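Local coordinates for putative diflavin flavoprotein A 3 (PDB 6H0C) that probably mediates electron transfer from NADH to oxygen, reducing it to water, and is represented by its flavodiiron core without the flavin reductase part, at residues Ser45-Ala50 and Leu138-Glu143; Leu76-Leu81 and Thr103-Asn108; Gln274-Gly279 and Lys386-Ala391. All coordinates share one frame; numbering follows the deposited sequence.

Interactions 1 and 2 belong to the metallo-beta-lactamase-like domain and interaction 3 to the flavodoxin-like domain that follows it in the chain. The centres of interactions 1 and 2 are 14 Å apart. Both reach the seven-stranded mixed sheet, through neighbouring strands 49-52 and 78-80, where Ile49 N meets Asp77 OD2 at 2.8 Å; interaction 1 also ties this sheet to a hairpin of the second sheet. In sequence, residues 76-81 and 103-108 both lie between 45-50 and 138-143. Interaction 3 comes later, its centre 44 Å from that of interaction 1 and 35 Å from that of interaction 2, across the chain's centre, and packs two helices within the flavodoxin-like domain.

Interaction 1. Residues Ser45-Ala50 and Leu138-Glu143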
ATOM      1  N   SER A  45     -18.696 -12.623  13.456  1.00 33.68           N
ATOM      2  CA  SER A  45     -19.138 -12.865  14.810  1.00 33.74           C
ATOM      3  C   SER A  45     -19.671 -14.283  14.946  1.00 33.37           C
ATOM      4  O   SER A  45     -20.835 -14.545  14.669  1.00 30.77           O
ATOM      5  CB  SER A  45     -20.199 -11.848  15.200  1.00 33.98           C
ATOM      6  OG  SER A  45     -20.493 -11.957  16.578  1.00 49.62           O
ATOM      7  N   ALA A  46     -18.807 -15.201  15.355  1.00 32.13           N
ATOM      8  CA  ALA A  46     -19.209 -16.591  15.526  1.00 33.47           C
ATOM      9  C   ALA A  46     -19.002 -16.969  16.974  1.00 35.88           C
ATOM     10  O   ALA A  46     -19.335 -16.180  17.858  1.00 38.84           O
ATOM     11  CB  ALA A  46     -18.420 -17.497  14.615  1.00 35.12           C
ATOM     12  N   ASP A  47     -18.447 -18.155  17.222  1.00 36.61           N
ATOM     13  CA  ASP A  47     -18.051 -18.530  18.582  1.00 37.23           C
ATOM     14  C   ASP A  47     -17.048 -17.521  19.123  1.00 38.63           C
ATOM     15  O   ASP A  47     -17.065 -17.175  20.307  1.00 38.85           O
ATOM     16  CB  ASP A  47     -17.456 -19.933  18.624  1.00 40.25           C
ATOM     17  CG  ASP A  47     -18.457 -21.000  18.242  1.00 44.20           C
ATOM     18  OD1 ASP A  47     -19.679 -20.730  18.287  1.00 45.26           O
ATOM     19  OD2 ASP A  47     -18.011 -22.112  17.897  1.00 50.82           O
ATOM     20  N   LYS A  48     -16.168 -17.056  18.243  1.00 32.85           N
ATOM     21  CA  LYS A  48     -15.301 -15.943  18.571  1.00 34.51           C
ATOM     22  C   LYS A  48     -15.597 -14.789  17.629  1.00 32.72           C
ATOM     23  O   LYS A  48     -16.173 -14.984  16.562  1.00 35.71           O
ATOM     24  CB  LYS A  48     -13.840 -16.367  18.513  1.00 36.24           C
ATOM     25  CG  LYS A  48     -13.504 -17.306  19.651  1.00 41.50           C
ATOM     26  CD  LYS A  48     -12.031 -17.473  19.873  1.00 48.50           C
ATOM     27  CE  LYS A  48     -11.807 -18.176  21.187  1.00 53.47           C
ATOM     28  NZ  LYS A  48     -12.544 -17.454  22.260  1.00 58.66           N
ATOM     29  N   ILE A  49     -15.230 -13.585  18.048  1.00 31.02           N
ATOM     30  CA  ILE A  49     -15.549 -12.382  17.293  1.00 32.56           C
ATOM     31  C   ILE A  49     -14.279 -11.712  16.811  1.00 30.65           C
ATOM     32  O   ILE A  49     -13.384 -11.419  17.607  1.00 31.20           O
ATOM     33  CB  ILE A  49     -16.363 -11.391  18.137  1.00 32.37           C
ATOM     34  CG1 ILE A  49     -17.661 -12.056  18.602  1.00 35.86           C
ATOM     35  CG2 ILE A  49     -16.632 -10.116  17.350  1.00 28.50           C
ATOM     36  CD1 ILE A  49     -18.499 -11.189  19.500  1.00 41.88           C
ATOM     37  N   ALA A  50     -14.203 -11.478  15.504  1.00 28.92           N
ATOM     38  CA  ALA A  50     -13.021 -10.858  14.902  1.00 30.36           C
ATOM     39  C   ALA A  50     -13.416  -9.636  14.101  1.00 26.68           C
ATOM     40  O   ALA A  50     -14.409  -9.657  13.367  1.00 27.66           O
ATOM     41  CB  ALA A  50     -12.278 -11.846  14.017  1.00 28.11           C
ATOM     42  N   LEU A 138     -12.655 -19.358  14.344  1.00 34.57           N
ATOM     43  CA  LEU A 138     -13.646 -18.525  15.030  1.00 33.62           C
ATOM     44  C   LEU A 138     -14.877 -19.340  15.409  1.00 34.12           C
ATOM     45  O   LEU A 138     -15.828 -18.811  15.980  1.00 37.54           O
ATOM     46  CB  LEU A 138     -14.067 -17.339  14.157  1.00 28.68           C
ATOM     47  CG  LEU A 138     -12.936 -16.420  13.685  1.00 33.63           C
ATOM     48  CD1 LEU A 138     -13.465 -15.225  12.885  1.00 29.26           C
ATOM     49  CD2 LEU A 138     -12.088 -15.959  14.867  1.00 36.33           C
ATOM     50  N   GLY A 139     -14.853 -20.627  15.079  1.00 34.10           N
ATOM     51  CA  GLY A 139     -15.991 -21.498  15.306  1.00 36.56           C
ATOM     52  C   GLY A 139     -16.972 -21.443  14.148  1.00 41.35           C
ATOM     53  O   GLY A 139     -16.877 -20.561  13.290  1.00 39.00           O
ATOM     54  N   ARG A 140     -17.902 -22.394  14.111  1.00 39.30           N
ATOM     55  CA  ARG A 140     -18.979 -22.380  13.125  1.00 36.93           C
ATOM     56  C   ARG A 140     -18.470 -22.447  11.680  1.00 42.38           C
ATOM     57  O   ARG A 140     -19.124 -21.950  10.755  1.00 45.20           O
ATOM     58  CB  ARG A 140     -19.855 -21.135  13.327  1.00 33.37           C
ATOM     59  CG  ARG A 140     -21.052 -21.384  14.235  1.00 45.14           C
ATOM     60  CD  ARG A 140     -21.189 -20.360  15.352  1.00 47.15           C
ATOM     61  NE  ARG A 140     -21.903 -19.167  14.920  1.00 45.41           N
ATOM     62  CZ  ARG A 140     -22.463 -18.293  15.749  1.00 44.77           C
ATOM     63  NH1 ARG A 140     -22.407 -18.481  17.059  1.00 46.95           N
ATOM     64  NH2 ARG A 140     -23.080 -17.227  15.262  1.00 37.91           N
ATOM     65  N   GLY A 141     -17.310 -23.074  11.490  1.00 38.93           N
ATOM     66  CA  GLY A 141     -16.766 -23.287  10.159  1.00 36.63           C
ATOM     67  C   GLY A 141     -15.865 -22.168   9.655  1.00 38.89           C
ATOM     68  O   GLY A 141     -15.262 -22.293   8.585  1.00 35.06           O
ATOM     69  N   HIS A 142     -15.783 -21.073  10.412  1.00 31.50           N
ATOM     70  CA  HIS A 142     -14.910 -19.958  10.055  1.00 31.56           C
ATOM     71  C   HIS A 142     -13.485 -20.248  10.516  1.00 35.06           C
ATOM     72  O   HIS A 142     -12.970 -19.586  11.429  1.00 34.68           O
ATOM     73  CB  HIS A 142     -15.399 -18.639  10.678  1.00 31.91           C
ATOM     74  CG  HIS A 142     -16.810 -18.271  10.314  1.00 35.39           C
ATOM     75  ND1 HIS A 142     -17.124 -17.522   9.199  1.00 31.61           N
ATOM     76  CD2 HIS A 142     -17.989 -18.547  10.927  1.00 31.95           C
ATOM     77  CE1 HIS A 142     -18.435 -17.355   9.137  1.00 32.46           C
ATOM     78  NE2 HIS A 142     -18.980 -17.966  10.174  1.00 34.33           N
ATOM     79  N   GLU A 143     -12.850 -21.250   9.914  1.00 33.71           N
ATOM     80  CA  GLU A 143     -11.449 -21.481  10.223  1.00 35.37           C
ATOM     81  C   GLU A 143     -10.609 -20.742   9.204  1.00 30.07           C
ATOM     82  O   GLU A 143     -10.379 -21.221   8.093  1.00 32.04           O
ATOM     83  CB  GLU A 143     -11.079 -22.962  10.249  1.00 41.80           C
ATOM     84  CG  GLU A 143      -9.695 -23.154  10.865  1.00 55.99           C
ATOM     85  CD  GLU A 143      -9.293 -24.603  11.019  1.00 74.87           C
ATOM     86  OE1 GLU A 143     -10.084 -25.486  10.622  1.00 85.22           O
ATOM     87  OE2 GLU A 143      -8.180 -24.855  11.539  1.00 76.53           O
TER
HETATM   88  O   HOH W   1     -18.435 -24.258  15.838  1.00 47.37           O
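Ala46, Asp47 and Lys48, in the turn between strands 37-45 and 49-52, meet Leu138, Gly139 and Arg140, in the turn between strands 135-137 and 143-148. Leu138 O accepts a hydrogen bond from Lys48 N (2.9 Å, 160° at the hydrogen), and the methyl Ala46 CB presses against this oxygen at 3.2 Å. Gly139 to His142 form a type I' turn; the backbone angles of Gly139 themselves call for glycine, and with no side chain there Asp47 OD2 comes to 3.3 Å from Gly139 CA. The two hairpins come from different sheets of the metallo-beta-lactamase-like domain, and Leu138 packs between them: its CD1 touches Ala50 CB at 3.8 Å, and the side chain also packs on Ile44 and Tyr78. Bends at chi2 and chi3 fold the Arg140 chain back, laying one guanidinium face over Ala46 CA, 3.7 Å from Arg140 CZ. Asp47 OD1 comes to the edge of that group, in a long salt bridge of 3.7 Å to Arg140 NH1, with the two planes 81° apart. A water joins Asp47 OD2 to Arg140 N, while Arg140 NH2 has a stronger partner in Asp13, whose other carboxylate oxygen is hydrogen-bonded to His142 NE2; His142 ND1 pairs with Asp162.

Interaction 2. Residues Leu76-Leu81 and Thr103-Asn108; sequences LDYVIL and TIICSN
Ile105 packs between Tyr78 and Ile80 on one face of a parallel strand pair, 78-80 with 103-106, and this is the tight part of the contact. Its CG1 lies anti to the carbonyl carbon (chi1 -55°), and the further bend at chi2 (-60°) brings Ile105 CD1 within 3.8 Å of Tyr78 CD1. On its other flank Ile105 CB is 3.8 Å from Ile80 CG1, the two side chains running side by side in the same direction. On the opposite face Val79 and Ile104 turn toward helix 86-98, where Leu92 and Leu96 receive them; Leu81 CD1 reaches obliquely to Ile104 CG2 at 3.9 Å. This helix links the two strands as the crossover of a beta-alpha-beta unit, and strands 49-52 and 127-129 flank the pair in the sheet.

The solvent side is the partly exposed end, where Thr103 lies alongside the Tyr78 ring and a water spans Asp77 O and Thr103 OG1. At the other end, as the strands diverge, a second water accepts from Ser107 N and donates to Leu81 O; Ser107 OG caps the next helix at Ala110 N.

Four nearly straight backbone hydrogen bonds alternate in direction across the pair, among them Ile105 N to Val79 O at 2.8 Å. They satisfy the polar groups along the shared edge, which lets mostly aliphatic side chains (Val79, Ile80, Ile104, Ile105) fill the buried middle, while water bridges the backbone at both ends.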
ATOM      1  N   LEU A  76     -15.121  -8.404  21.923  1.00 35.79           N
ATOM      2  CA  LEU A  76     -14.222  -8.511  20.783  1.00 36.48           C
ATOM      3  C   LEU A  76     -13.020  -9.402  21.103  1.00 34.62           C
ATOM      4  O   LEU A  76     -12.195  -9.062  21.947  1.00 37.62           O
ATOM      5  CB  LEU A  76     -13.746  -7.125  20.354  1.00 33.01           C
ATOM      6  CG  LEU A  76     -13.066  -7.065  18.991  1.00 29.76           C
ATOM      7  CD1 LEU A  76     -14.025  -7.548  17.904  1.00 26.82           C
ATOM      8  CD2 LEU A  76     -12.617  -5.644  18.723  1.00 37.23           C
ATOM      9  N   ASP A  77     -12.919 -10.538  20.421  1.00 32.28           N
ATOM     10  CA  ASP A  77     -11.810 -11.460  20.647  1.00 32.90           C
ATOM     11  C   ASP A  77     -10.560 -11.091  19.858  1.00 38.96           C
ATOM     12  O   ASP A  77      -9.440 -11.200  20.374  1.00 33.98           O
ATOM     13  CB  ASP A  77     -12.216 -12.889  20.290  1.00 32.93           C
ATOM     14  CG  ASP A  77     -13.281 -13.437  21.214  1.00 37.80           C
ATOM     15  OD1 ASP A  77     -12.971 -13.657  22.402  1.00 43.17           O
ATOM     16  OD2 ASP A  77     -14.421 -13.656  20.754  1.00 36.50           O
ATOM     17  N   TYR A  78     -10.747 -10.672  18.604  1.00 34.24           N
ATOM     18  CA  TYR A  78      -9.612 -10.446  17.713  1.00 31.56           C
ATOM     19  C   TYR A  78      -9.722  -9.176  16.908  1.00 30.92           C
ATOM     20  O   TYR A  78     -10.813  -8.810  16.449  1.00 31.83           O
ATOM     21  CB  TYR A  78      -9.440 -11.617  16.743  1.00 30.06           C
ATOM     22  CG  TYR A  78      -9.177 -12.934  17.432  1.00 32.53           C
ATOM     23  CD1 TYR A  78      -7.943 -13.199  18.025  1.00 32.20           C
ATOM     24  CD2 TYR A  78     -10.161 -13.916  17.485  1.00 30.62           C
ATOM     25  CE1 TYR A  78      -7.701 -14.401  18.657  1.00 31.72           C
ATOM     26  CE2 TYR A  78      -9.926 -15.119  18.113  1.00 34.24           C
ATOM     27  CZ  TYR A  78      -8.695 -15.356  18.696  1.00 35.31           C
ATOM     28  OH  TYR A  78      -8.461 -16.558  19.317  1.00 41.12           O
ATOM     29  N   VAL A  79      -8.582  -8.513  16.731  1.00 27.31           N
ATOM     30  CA  VAL A  79      -8.475  -7.470  15.725  1.00 28.59           C
ATOM     31  C   VAL A  79      -7.438  -7.899  14.679  1.00 28.36           C
ATOM     32  O   VAL A  79      -6.245  -8.041  14.971  1.00 26.81           O
ATOM     33  CB  VAL A  79      -8.119  -6.103  16.341  1.00 26.83           C
ATOM     34  CG1 VAL A  79      -8.002  -5.054  15.239  1.00 27.11           C
ATOM     35  CG2 VAL A  79      -9.188  -5.691  17.331  1.00 23.17           C
ATOM     36  N   ILE A  80      -7.920  -8.129  13.460  1.00 23.41           N
ATOM     37  CA  ILE A  80      -7.087  -8.637  12.387  1.00 23.64           C
ATOM     38  C   ILE A  80      -6.677  -7.486  11.472  1.00 26.91           C
ATOM     39  O   ILE A  80      -7.532  -6.730  10.994  1.00 27.76           O
ATOM     40  CB  ILE A  80      -7.829  -9.734  11.588  1.00 24.39           C
ATOM     41  CG1 ILE A  80      -8.267 -10.857  12.524  1.00 24.42           C
ATOM     42  CG2 ILE A  80      -6.948 -10.290  10.482  1.00 25.28           C
ATOM     43  CD1 ILE A  80      -8.990 -11.988  11.812  1.00 24.70           C
ATOM     44  N   LEU A  81      -5.372  -7.339  11.245  1.00 23.03           N
ATOM     45  CA  LEU A  81      -4.868  -6.232  10.433  1.00 22.69           C
ATOM     46  C   LEU A  81      -4.340  -6.736   9.097  1.00 26.89           C
ATOM     47  O   LEU A  81      -3.422  -7.564   9.065  1.00 28.22           O
ATOM     48  CB  LEU A  81      -3.762  -5.469  11.170  1.00 22.31           C
ATOM     49  CG  LEU A  81      -4.121  -4.942  12.551  1.00 25.15           C
ATOM     50  CD1 LEU A  81      -2.902  -4.364  13.244  1.00 24.10           C
ATOM     51  CD2 LEU A  81      -5.212  -3.901  12.417  1.00 26.81           C
ATOM     52  N   THR A 103      -7.003  -9.729  21.112  1.00 31.30           N
ATOM     53  CA  THR A 103      -5.668 -10.032  20.615  1.00 31.69           C
ATOM     54  C   THR A 103      -5.479  -9.493  19.198  1.00 36.21           C
ATOM     55  O   THR A 103      -6.365  -9.620  18.349  1.00 30.35           O
ATOM     56  CB  THR A 103      -5.409 -11.534  20.614  1.00 31.95           C
ATOM     57  OG1 THR A 103      -5.472 -12.013  21.958  1.00 36.49           O
ATOM     58  CG2 THR A 103      -4.038 -11.835  20.045  1.00 35.09           C
ATOM     59  N   ILE A 104      -4.326  -8.883  18.944  1.00 33.37           N
ATOM     60  CA  ILE A 104      -4.023  -8.404  17.606  1.00 29.64           C
ATOM     61  C   ILE A 104      -3.509  -9.549  16.729  1.00 32.63           C
ATOM     62  O   ILE A 104      -2.620 -10.303  17.125  1.00 34.43           O
ATOM     63  CB  ILE A 104      -2.983  -7.273  17.631  1.00 30.33           C
ATOM     64  CG1 ILE A 104      -3.555  -6.046  18.349  1.00 31.17           C
ATOM     65  CG2 ILE A 104      -2.548  -6.925  16.204  1.00 27.03           C
ATOM     66  CD1 ILE A 104      -2.529  -5.254  19.148  1.00 33.66           C
ATOM     67  N   ILE A 105      -4.086  -9.669  15.540  1.00 28.28           N
ATOM     68  CA  ILE A 105      -3.676 -10.668  14.562  1.00 28.24           C
ATOM     69  C   ILE A 105      -3.074  -9.983  13.334  1.00 30.67           C
ATOM     70  O   ILE A 105      -3.735  -9.151  12.699  1.00 28.48           O
ATOM     71  CB  ILE A 105      -4.871 -11.537  14.113  1.00 27.15           C
ATOM     72  CG1 ILE A 105      -5.553 -12.177  15.320  1.00 26.57           C
ATOM     73  CG2 ILE A 105      -4.422 -12.573  13.097  1.00 24.02           C
ATOM     74  CD1 ILE A 105      -4.639 -13.074  16.128  1.00 30.52           C
ATOM     75  N   CYS A 106      -1.836 -10.328  12.987  1.00 26.75           N
ATOM     76  CA  CYS A 106      -1.178  -9.668  11.859  1.00 27.27           C
ATOM     77  C   CYS A 106       0.080 -10.400  11.389  1.00 28.85           C
ATOM     78  O   CYS A 106       0.502 -11.382  11.990  1.00 32.49           O
ATOM     79  CB  CYS A 106      -0.829  -8.222  12.234  1.00 25.39           C
ATOM     80  SG  CYS A 106       0.422  -8.076  13.540  1.00 31.90           S
ATOM     81  N   SER A 107       0.682  -9.911  10.314  1.00 26.85           N
ATOM     82  CA  SER A 107       1.895 -10.517   9.790  1.00 26.65           C
ATOM     83  C   SER A 107       3.103 -10.121  10.630  1.00 31.57           C
ATOM     84  O   SER A 107       3.027  -9.243  11.495  1.00 30.09           O
ATOM     85  CB  SER A 107       2.121 -10.103   8.340  1.00 26.00           C
ATOM     86  OG  SER A 107       2.651  -8.790   8.291  1.00 28.63           O
ATOM     87  N   ASN A 108       4.227 -10.767  10.367  1.00 31.21           N
ATOM     88  CA  ASN A 108       5.425 -10.490  11.136  1.00 35.21           C
ATOM     89  C   ASN A 108       5.969  -9.083  10.896  1.00 32.15           C
ATOM     90  O   ASN A 108       6.314  -8.385  11.856  1.00 32.05           O
ATOM     91  CB  ASN A 108       6.503 -11.522  10.836  1.00 37.29           C
ATOM     92  CG  ASN A 108       7.676 -11.394  11.763  1.00 48.19           C
ATOM     93  OD1 ASN A 108       7.589 -11.766  12.930  1.00 54.30           O
ATOM     94  ND2 ASN A 108       8.778 -10.844  11.263  1.00 48.32           N
TER
HETATM   95  O   HOH W   2      -8.366 -12.970  22.729  1.00 47.51           O
HETATM   96  O   HOH W   3      -0.611  -7.803   8.854  1.00 24.40           O

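Interaction 3. Residues Gln274-Gly279 and Lys386-Ala391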
ATOM      1  N   GLN A 274       5.183   7.790  -5.005  1.00 22.33           N
ATOM      2  CA  GLN A 274       4.101   7.142  -5.748  1.00 24.71           C
ATOM      3  C   GLN A 274       3.738   8.002  -6.951  1.00 25.75           C
ATOM      4  O   GLN A 274       3.425   7.478  -8.029  1.00 25.23           O
ATOM      5  CB  GLN A 274       2.869   6.897  -4.869  1.00 22.46           C
ATOM      6  CG  GLN A 274       3.183   6.334  -3.478  1.00 27.79           C
ATOM      7  CD  GLN A 274       4.169   5.163  -3.488  1.00 32.89           C
ATOM      8  OE1 GLN A 274       4.173   4.331  -4.397  1.00 28.73           O
ATOM      9  NE2 GLN A 274       5.008   5.100  -2.462  1.00 33.19           N
ATOM     10  N   ALA A 275       3.811   9.320  -6.775  1.00 24.50           N
ATOM     11  CA  ALA A 275       3.516  10.248  -7.871  1.00 26.58           C
ATOM     12  C   ALA A 275       4.539  10.117  -8.999  1.00 23.79           C
ATOM     13  O   ALA A 275       4.175  10.031 -10.176  1.00 25.61           O
ATOM     14  CB  ALA A 275       3.469  11.678  -7.364  1.00 25.91           C
ATOM     15  N   ILE A 276       5.817  10.098  -8.643  1.00 23.00           N
ATOM     16  CA  ILE A 276       6.871   9.911  -9.639  1.00 27.62           C
ATOM     17  C   ILE A 276       6.730   8.566 -10.366  1.00 27.68           C
ATOM     18  O   ILE A 276       6.846   8.500 -11.591  1.00 26.06           O
ATOM     19  CB  ILE A 276       8.269  10.018  -8.999  1.00 27.24           C
ATOM     20  CG1 ILE A 276       8.491  11.447  -8.486  1.00 27.25           C
ATOM     21  CG2 ILE A 276       9.355   9.609  -9.989  1.00 22.05           C
ATOM     22  CD1 ILE A 276       9.729  11.605  -7.641  1.00 25.48           C
ATOM     23  N   ALA A 277       6.461   7.501  -9.616  1.00 23.77           N
ATOM     24  CA  ALA A 277       6.300   6.187 -10.223  1.00 24.46           C
ATOM     25  C   ALA A 277       5.180   6.182 -11.267  1.00 25.00           C
ATOM     26  O   ALA A 277       5.315   5.595 -12.335  1.00 26.11           O
ATOM     27  CB  ALA A 277       6.026   5.136  -9.152  1.00 21.86           C
ATOM     28  N   ARG A 278       4.071   6.833 -10.947  1.00 25.77           N
ATOM     29  CA  ARG A 278       2.930   6.848 -11.846  1.00 25.88           C
ATOM     30  C   ARG A 278       3.281   7.596 -13.141  1.00 31.59           C
ATOM     31  O   ARG A 278       2.861   7.199 -14.236  1.00 30.20           O
ATOM     32  CB  ARG A 278       1.720   7.465 -11.138  1.00 26.62           C
ATOM     33  CG  ARG A 278       0.587   7.926 -12.044  1.00 31.80           C
ATOM     34  CD  ARG A 278      -0.041   6.808 -12.857  1.00 33.29           C
ATOM     35  NE  ARG A 278      -1.211   7.337 -13.557  1.00 43.24           N
ATOM     36  CZ  ARG A 278      -1.881   6.699 -14.511  1.00 44.95           C
ATOM     37  NH1 ARG A 278      -1.494   5.492 -14.904  1.00 40.00           N
ATOM     38  NH2 ARG A 278      -2.935   7.280 -15.074  1.00 45.11           N
ATOM     39  N   GLY A 279       4.074   8.655 -13.020  1.00 26.62           N
ATOM     40  CA  GLY A 279       4.550   9.367 -14.193  1.00 27.50           C
ATOM     41  C   GLY A 279       5.391   8.466 -15.086  1.00 31.27           C
ATOM     42  O   GLY A 279       5.315   8.545 -16.315  1.00 32.12           O
ATOM     43  N   LYS A 386       1.381  16.655  -9.280  1.00 37.16           N
ATOM     44  CA  LYS A 386       1.375  16.761 -10.736  1.00 32.75           C
ATOM     45  C   LYS A 386       2.779  17.031 -11.257  1.00 30.30           C
ATOM     46  O   LYS A 386       3.178  16.508 -12.299  1.00 32.67           O
ATOM     47  CB  LYS A 386       0.412  17.855 -11.197  1.00 34.11           C
ATOM     48  CG  LYS A 386      -1.017  17.655 -10.711  1.00 44.82           C
ATOM     49  CD  LYS A 386      -1.599  16.332 -11.195  1.00 51.55           C
ATOM     50  CE  LYS A 386      -1.831  16.345 -12.698  1.00 58.58           C
ATOM     51  NZ  LYS A 386      -2.414  15.065 -13.177  1.00 59.76           N
ATOM     52  N   MET A 387       3.526  17.844 -10.519  1.00 29.52           N
ATOM     53  CA  MET A 387       4.919  18.127 -10.856  1.00 32.59           C
ATOM     54  C   MET A 387       5.764  16.852 -10.777  1.00 33.90           C
ATOM     55  O   MET A 387       6.527  16.548 -11.691  1.00 38.86           O
ATOM     56  CB  MET A 387       5.485  19.215  -9.932  1.00 36.57           C
ATOM     57  CG  MET A 387       6.983  19.443 -10.074  1.00 45.27           C
ATOM     58  SD  MET A 387       7.998  18.372  -9.027  1.00100.74           S
ATOM     59  CE  MET A 387       7.868  19.173  -7.426  1.00 46.31           C
ATOM     60  N   CYS A 388       5.614  16.099  -9.692  1.00 32.72           N
ATOM     61  CA  CYS A 388       6.327  14.830  -9.545  1.00 31.95           C
ATOM     62  C   CYS A 388       5.955  13.829 -10.645  1.00 31.29           C
ATOM     63  O   CYS A 388       6.821  13.153 -11.208  1.00 30.82           O
ATOM     64  CB  CYS A 388       6.048  14.220  -8.169  1.00 28.40           C
ATOM     65  SG  CYS A 388       6.801  15.134  -6.809  1.00 36.22           S
ATOM     66  N   GLU A 389       4.664  13.731 -10.935  1.00 28.73           N
ATOM     67  CA  GLU A 389       4.189  12.856 -11.991  1.00 29.61           C
ATOM     68  C   GLU A 389       4.855  13.255 -13.302  1.00 32.48           C
ATOM     69  O   GLU A 389       5.316  12.402 -14.059  1.00 32.03           O
ATOM     70  CB  GLU A 389       2.657  12.922 -12.089  1.00 35.46           C
ATOM     71  CG  GLU A 389       2.038  12.027 -13.152  1.00 45.80           C
ATOM     72  CD  GLU A 389       0.512  11.990 -13.080  1.00 50.03           C
ATOM     73  OE1 GLU A 389      -0.102  11.173 -13.796  1.00 52.79           O
ATOM     74  OE2 GLU A 389      -0.077  12.775 -12.310  1.00 49.41           O
ATOM     75  N   GLU A 390       4.938  14.563 -13.545  1.00 31.79           N
ATOM     76  CA  GLU A 390       5.507  15.073 -14.789  1.00 29.70           C
ATOM     77  C   GLU A 390       7.000  14.791 -14.860  1.00 32.04           C
ATOM     78  O   GLU A 390       7.530  14.475 -15.923  1.00 34.40           O
ATOM     79  CB  GLU A 390       5.248  16.573 -14.930  1.00 29.70           C
ATOM     80  CG  GLU A 390       5.449  17.074 -16.338  1.00 35.51           C
ATOM     81  CD  GLU A 390       4.505  16.407 -17.323  1.00 43.12           C
ATOM     82  OE1 GLU A 390       4.934  16.123 -18.464  1.00 43.48           O
ATOM     83  OE2 GLU A 390       3.332  16.171 -16.951  1.00 43.53           O
ATOM     84  N   ALA A 391       7.677  14.902 -13.720  1.00 34.62           N
ATOM     85  CA  ALA A 391       9.096  14.555 -13.632  1.00 36.03           C
ATOM     86  C   ALA A 391       9.325  13.078 -13.973  1.00 33.89           C
ATOM     87  O   ALA A 391      10.270  12.735 -14.691  1.00 32.61           O
ATOM     88  CB  ALA A 391       9.639  14.870 -12.243  1.00 33.82           C
TER
HETATM   89  O   HOH W   4      -2.544  10.335 -13.098  1.00 48.04           O
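Glu389 contributes the most buried surface to this meeting of helices 268-281 and 382-404, lying over Gly279 and alongside Arg278. Its CG is anti to the backbone N (chi1 -179°) and the chain is extended beyond it, which carries the carboxylate along the Arg278 side chain with both pointing the same way. Glu389 OE1 comes 3.8 Å from Arg278 CG and 4.0 Å from Arg278 NE, too far for a salt bridge. A water lies between the two, donating to Glu389 OE1 and accepting weakly from Arg278 NE near the guanidinium plane. The firmer partner of the carboxylate is Lys282, by a salt bridge to OE1; Lys386 NZ, one turn back on the same helix, adds a weak bond to OE2. This cluster of positive groups would be expected to stabilise the ionised form of the acid.

At the backbone of Glu389 the helices are closest. Gly279 CA approaches Glu389 O to 3.1 Å in a CA-H...O contact, and Glu389 CA approaches Ala275 O to 3.4 Å in another. Having no side chain, Gly279 lets Glu389 O come this close, with the segment axes 6.6 Å apart.

Cys388 and Ile276 fill the other side of the contact. Cys388 CB touches Ala275 CB at 3.7 Å and Ile276 CG1 at the same separation, and Ile276 CG1 also leans on Cys388 O. No hydrogen bond joins the two segments, and the segment axes cross at -42°.

Ile276 and Ala391 both rest on Ile374 of strand 368-377, while Ala277 packs on Leu260 of strand 257-262. Two neighbouring helices, the first and the last of this domain, covering one face of a five-stranded parallel sheet of order 2-1-3-4-5, are typical of the flavodoxin-like fold.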